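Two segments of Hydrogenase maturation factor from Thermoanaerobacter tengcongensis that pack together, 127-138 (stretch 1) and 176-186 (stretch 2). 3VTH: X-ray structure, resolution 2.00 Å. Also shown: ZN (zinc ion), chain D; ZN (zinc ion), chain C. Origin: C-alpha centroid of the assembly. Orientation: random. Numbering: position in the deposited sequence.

Stretch 1 127-138: RRYRYPFINCTN
Stretch 2 (176-186) DRRFHAQPVAC

Residues 127-138 and 176-186 pack as two irregular segments, neither containing regular helix or strand, and bury 736 Å² between them, both sides summed. The two segments belong to one chain, and their extended parts, Asn135-Cys136 and Ala185-Cys186, run in roughly opposite directions; Arg128 CA lies 6.4 Å from Cys186 CA, and Thr137 CA lies 5.4 Å from Ala181 CA. Backbone folding is dominated by turns. In the first segment a type II turn from Arg128 to Tyr131 (Arg130 phi/psi 64/16) is closed by Tyr131 N to Arg128 O at 2.9 Å, and a type I turn follows from Tyr131 to Ile134. The second has type I turns from Asp176 to Phe179 and from Ala181 to Val184, closed by Phe179 N to Asp176 O and Val184 N to Ala181 O, both 3.1 Å. Between its turns, His180 takes a left-handed conformation (49/37). Asn135-Cys136 and Ala185-Cys186 are extended, with phi between -160 and -153.

Arginine-to-carbonyl hydrogen bonds tie these extended parts together in a reciprocal pattern. Arg128 (chi1 m, chi2 and chi3 t, chi4 86°) presents the edge of its guanidinium to Ala185 O, which accepts from NE at 3.0 Å and NH2 at 3.3 Å. Arg178, with nearly the same conformation (m, t, t, 88°), does likewise with Asn135 O, which lies 3.2 Å from both its NE and NH2. Arg178 N is in turn held by Asp176 OD1 at 2.8 Å.

The two guanidinium groups stack flat, centres 4.0 Å apart and planes at 14°, although both carry positive charge and Arg128 NH1 comes within 3.6 Å of Arg178 NH1. Hydrogen bonds to carbonyl oxygens and to partners elsewhere in the structure accompany this close approach.

The preceding arginines reach cysteine sulfurs, again reciprocally. Arg177 NH1 donates to Cys136 SG at 3.2 Å, while Arg127 NH1 makes a weak bond to Cys186 SG at 3.3 Å. Both arginines have chi1 p with chi2 and chi3 t, and both cysteines have chi1 p. Each sulfur binds a different zinc ion: Cys136 SG is 2.3 Å from ZN of chain C, and Cys186 SG is 2.3 Å from ZN of chain D. Asn138 N also donates to Cys136 SG at 3.3 Å.

Aromatic and van der Waals contacts add to these bonds. Tyr131 (chi1 t, chi2 -124°) lays its ring face against Cys186, whose CA sits 3.9 Å from the ring centroid and 21° off the normal, a CH-pi contact; Tyr131 OH approaches Ala185 CB to 3.5 Å. At the other end, Thr137 CG2 (chi1 p) meets Ala181 CB at 3.7 Å. Nearer the middle, the side chain of Asn135 (chi1 p) packs against Pro183, with Asn135 OD1 3.8 Å from Pro183 CB.

Two waters bridge the segments. Water 1 lies 3.2 Å from Asn135 O and 3.0 Å from Ala185 O, the same carbonyls used by the arginines. Water 2 accepts from Thr137 N at 3.2 Å and donates to Arg177 O at 2.6 Å.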

# COMPACT_ATOMS: atom_id res chain seq x y z
N ARG A 127 4.49 32.78 15.77
CA ARG A 127 4.48 32.12 17.08
C ARG A 127 4.58 30.59 17.01
O ARG A 127 4.87 29.94 18.02
CB ARG A 127 3.30 32.58 17.94
CG ARG A 127 1.97 32.01 17.59
CD ARG A 127 0.90 32.57 18.53
NE ARG A 127 -0.36 31.87 18.34
CZ ARG A 127 -0.81 30.89 19.11
NH1 ARG A 127 -0.12 30.48 20.18
NH2 ARG A 127 -1.96 30.31 18.82
N ARG A 128 4.36 30.02 15.82
CA ARG A 128 4.58 28.58 15.62
C ARG A 128 5.91 28.25 14.96
O ARG A 128 6.10 27.13 14.49
CB ARG A 128 3.42 27.95 14.84
CG ARG A 128 2.11 27.94 15.61
CD ARG A 128 0.99 27.30 14.78
NE ARG A 128 -0.26 27.17 15.54
CZ ARG A 128 -1.19 28.12 15.65
NH1 ARG A 128 -1.03 29.29 15.06
NH2 ARG A 128 -2.30 27.87 16.35
N TYR A 129 6.83 29.21 14.93
CA TYR A 129 8.21 28.97 14.49
C TYR A 129 8.79 27.75 15.18
O TYR A 129 8.83 27.69 16.41
CB TYR A 129 9.08 30.20 14.79
CG TYR A 129 10.54 30.10 14.38
CD1 TYR A 129 10.91 29.78 13.06
CD2 TYR A 129 11.55 30.36 15.30
CE1 TYR A 129 12.26 29.71 12.68
CE2 TYR A 129 12.91 30.30 14.93
CZ TYR A 129 13.24 29.96 13.62
OH TYR A 129 14.57 29.90 13.25
N ARG A 130 9.18 26.76 14.38
CA ARG A 130 9.81 25.52 14.87
C ARG A 130 8.88 24.68 15.77
O ARG A 130 9.34 23.77 16.46
CB ARG A 130 11.16 25.82 15.57
CG ARG A 130 12.19 26.53 14.68
CD ARG A 130 13.52 26.81 15.44
NE ARG A 130 14.02 25.59 16.07
CZ ARG A 130 14.68 24.63 15.43
NH1 ARG A 130 14.96 24.74 14.14
NH2 ARG A 130 15.08 23.54 16.09
N TYR A 131 7.58 24.96 15.75
CA TYR A 131 6.62 24.14 16.48
C TYR A 131 6.49 22.74 15.81
O TYR A 131 6.05 22.63 14.67
CB TYR A 131 5.28 24.87 16.62
CG TYR A 131 4.16 24.04 17.22
CD1 TYR A 131 2.97 23.88 16.54
CD2 TYR A 131 4.30 23.44 18.47
CE1 TYR A 131 1.92 23.14 17.09
CE2 TYR A 131 3.27 22.67 19.02
CZ TYR A 131 2.09 22.54 18.32
OH TYR A 131 1.06 21.79 18.84
N PRO A 132 6.89 21.68 16.54
CA PRO A 132 7.06 20.33 15.95
C PRO A 132 5.76 19.64 15.58
O PRO A 132 5.79 18.57 14.98
CB PRO A 132 7.75 19.55 17.08
CG PRO A 132 8.28 20.59 18.02
CD PRO A 132 7.27 21.69 17.96
N PHE A 133 4.61 20.24 15.92
CA PHE A 133 3.31 19.63 15.62
C PHE A 133 2.37 20.55 14.85
O PHE A 133 1.14 20.37 14.83
CB PHE A 133 2.66 19.07 16.90
CG PHE A 133 3.52 18.05 17.59
CD1 PHE A 133 3.53 16.73 17.15
CD2 PHE A 133 4.36 18.42 18.62
CE1 PHE A 133 4.36 15.78 17.77
CE2 PHE A 133 5.19 17.48 19.25
CZ PHE A 133 5.19 16.17 18.83
N ILE A 134 2.96 21.54 14.19
CA ILE A 134 2.19 22.45 13.34
C ILE A 134 1.35 21.68 12.31
O ILE A 134 1.85 20.76 11.66
CB ILE A 134 3.09 23.51 12.68
CG1 ILE A 134 2.24 24.62 12.03
CG2 ILE A 134 4.11 22.87 11.70
CD1 ILE A 134 3.07 25.88 11.66
N ASN A 135 0.06 22.02 12.23
CA ASN A 135 -0.83 21.48 11.19
C ASN A 135 -1.99 22.47 10.99
O ASN A 135 -2.02 23.51 11.63
CB ASN A 135 -1.37 20.09 11.57
CG ASN A 135 -2.05 20.07 12.95
OD1 ASN A 135 -2.58 21.09 13.42
ND2 ASN A 135 -2.04 18.92 13.59
N CYS A 136 -2.93 22.14 10.11
CA CYS A 136 -4.08 22.99 9.85
C CYS A 136 -5.14 22.11 9.20
O CYS A 136 -4.99 20.89 9.17
CB CYS A 136 -3.68 24.16 8.92
SG CYS A 136 -3.26 23.68 7.22
N THR A 137 -6.23 22.71 8.70
CA THR A 137 -7.29 21.92 8.06
C THR A 137 -6.82 21.18 6.81
O THR A 137 -7.46 20.21 6.40
CB THR A 137 -8.54 22.78 7.70
OG1 THR A 137 -8.19 23.79 6.76
CG2 THR A 137 -9.11 23.44 8.93
N ASN A 138 -5.69 21.61 6.23
CA ASN A 138 -5.20 21.05 4.96
C ASN A 138 -4.03 20.04 5.06
O ASN A 138 -3.51 19.62 4.01
CB ASN A 138 -4.77 22.19 4.01
CG ASN A 138 -5.93 23.09 3.59
OD1 ASN A 138 -7.03 22.62 3.31
ND2 ASN A 138 -5.67 24.39 3.53
N ASP A 176 -9.12 34.14 10.19
CA ASP A 176 -7.91 33.33 10.41
C ASP A 176 -7.98 32.05 9.57
O ASP A 176 -9.05 31.47 9.40
CB ASP A 176 -7.70 33.02 11.89
CG ASP A 176 -6.29 32.55 12.20
OD1 ASP A 176 -5.92 31.43 11.80
OD2 ASP A 176 -5.53 33.30 12.85
N ARG A 177 -6.84 31.61 9.06
CA ARG A 177 -6.89 30.40 8.24
C ARG A 177 -7.13 29.15 9.08
O ARG A 177 -7.51 28.10 8.54
CB ARG A 177 -5.66 30.27 7.32
CG ARG A 177 -4.41 29.77 7.99
CD ARG A 177 -3.29 29.66 6.96
NE ARG A 177 -2.18 28.88 7.50
CZ ARG A 177 -2.08 27.56 7.41
NH1 ARG A 177 -3.01 26.86 6.77
NH2 ARG A 177 -1.04 26.95 7.93
N ARG A 178 -6.96 29.28 10.40
CA ARG A 178 -7.29 28.18 11.33
C ARG A 178 -8.68 28.32 11.97
O ARG A 178 -8.96 27.68 12.99
CB ARG A 178 -6.21 28.02 12.41
CG ARG A 178 -4.96 27.36 11.88
CD ARG A 178 -3.89 27.23 12.97
NE ARG A 178 -2.72 26.54 12.44
CZ ARG A 178 -1.71 27.15 11.82
NH1 ARG A 178 -1.72 28.48 11.66
NH2 ARG A 178 -0.70 26.43 11.37
N PHE A 179 -9.54 29.15 11.38
CA PHE A 179 -10.96 29.22 11.75
C PHE A 179 -11.57 27.81 11.76
O PHE A 179 -11.52 27.10 10.75
CB PHE A 179 -11.71 30.11 10.75
CG PHE A 179 -13.16 30.33 11.07
CD1 PHE A 179 -14.14 29.95 10.16
CD2 PHE A 179 -13.55 30.95 12.25
CE1 PHE A 179 -15.50 30.18 10.43
CE2 PHE A 179 -14.90 31.19 12.54
CZ PHE A 179 -15.88 30.80 11.62
N HIS A 180 -12.11 27.41 12.91
CA HIS A 180 -12.67 26.07 13.09
C HIS A 180 -11.77 24.92 12.63
O HIS A 180 -12.25 23.91 12.09
CB HIS A 180 -14.07 25.98 12.46
CG HIS A 180 -15.14 26.53 13.34
ND1 HIS A 180 -16.12 25.74 13.91
CD2 HIS A 180 -15.36 27.79 13.81
CE1 HIS A 180 -16.92 26.49 14.64
NE2 HIS A 180 -16.48 27.74 14.60
N ALA A 181 -10.46 25.07 12.84
CA ALA A 181 -9.52 24.00 12.57
C ALA A 181 -9.50 23.06 13.77
O ALA A 181 -8.98 23.40 14.82
CB ALA A 181 -8.11 24.56 12.29
N GLN A 182 -10.08 21.87 13.60
CA GLN A 182 -10.21 20.92 14.71
C GLN A 182 -8.90 20.58 15.44
O GLN A 182 -8.92 20.44 16.65
CB GLN A 182 -10.96 19.64 14.29
CG GLN A 182 -12.44 19.88 13.94
CD GLN A 182 -13.20 20.57 15.07
OE1 GLN A 182 -13.22 20.10 16.21
NE2 GLN A 182 -13.80 21.71 14.74
N PRO A 183 -7.78 20.45 14.71
CA PRO A 183 -6.54 20.12 15.43
C PRO A 183 -5.68 21.31 15.91
O PRO A 183 -4.56 21.09 16.37
CB PRO A 183 -5.76 19.32 14.40
CG PRO A 183 -6.18 19.87 13.08
CD PRO A 183 -7.60 20.39 13.25
N VAL A 184 -6.19 22.53 15.84
CA VAL A 184 -5.38 23.72 16.18
C VAL A 184 -4.72 23.64 17.58
O VAL A 184 -5.37 23.36 18.60
CB VAL A 184 -6.19 25.05 16.04
CG1 VAL A 184 -7.36 25.10 17.02
CG2 VAL A 184 -5.29 26.27 16.22
N ALA A 185 -3.41 23.88 17.61
CA ALA A 185 -2.64 23.87 18.85
C ALA A 185 -1.36 24.64 18.63
O ALA A 185 -1.07 25.04 17.49
CB ALA A 185 -2.33 22.42 19.28
N CYS A 186 -0.58 24.82 19.70
CA CYS A 186 0.65 25.61 19.65
C CYS A 186 1.63 25.11 20.71
O CYS A 186 1.36 24.12 21.38
CB CYS A 186 0.33 27.09 19.86
SG CYS A 186 -0.13 27.54 21.58
ZN ZN D . -2.38 27.10 21.76
ZN ZN C . -1.09 22.85 7.07
O HOH W 1 -1.21 23.83 14.75
O HOH W 2 -6.52 25.78 8.02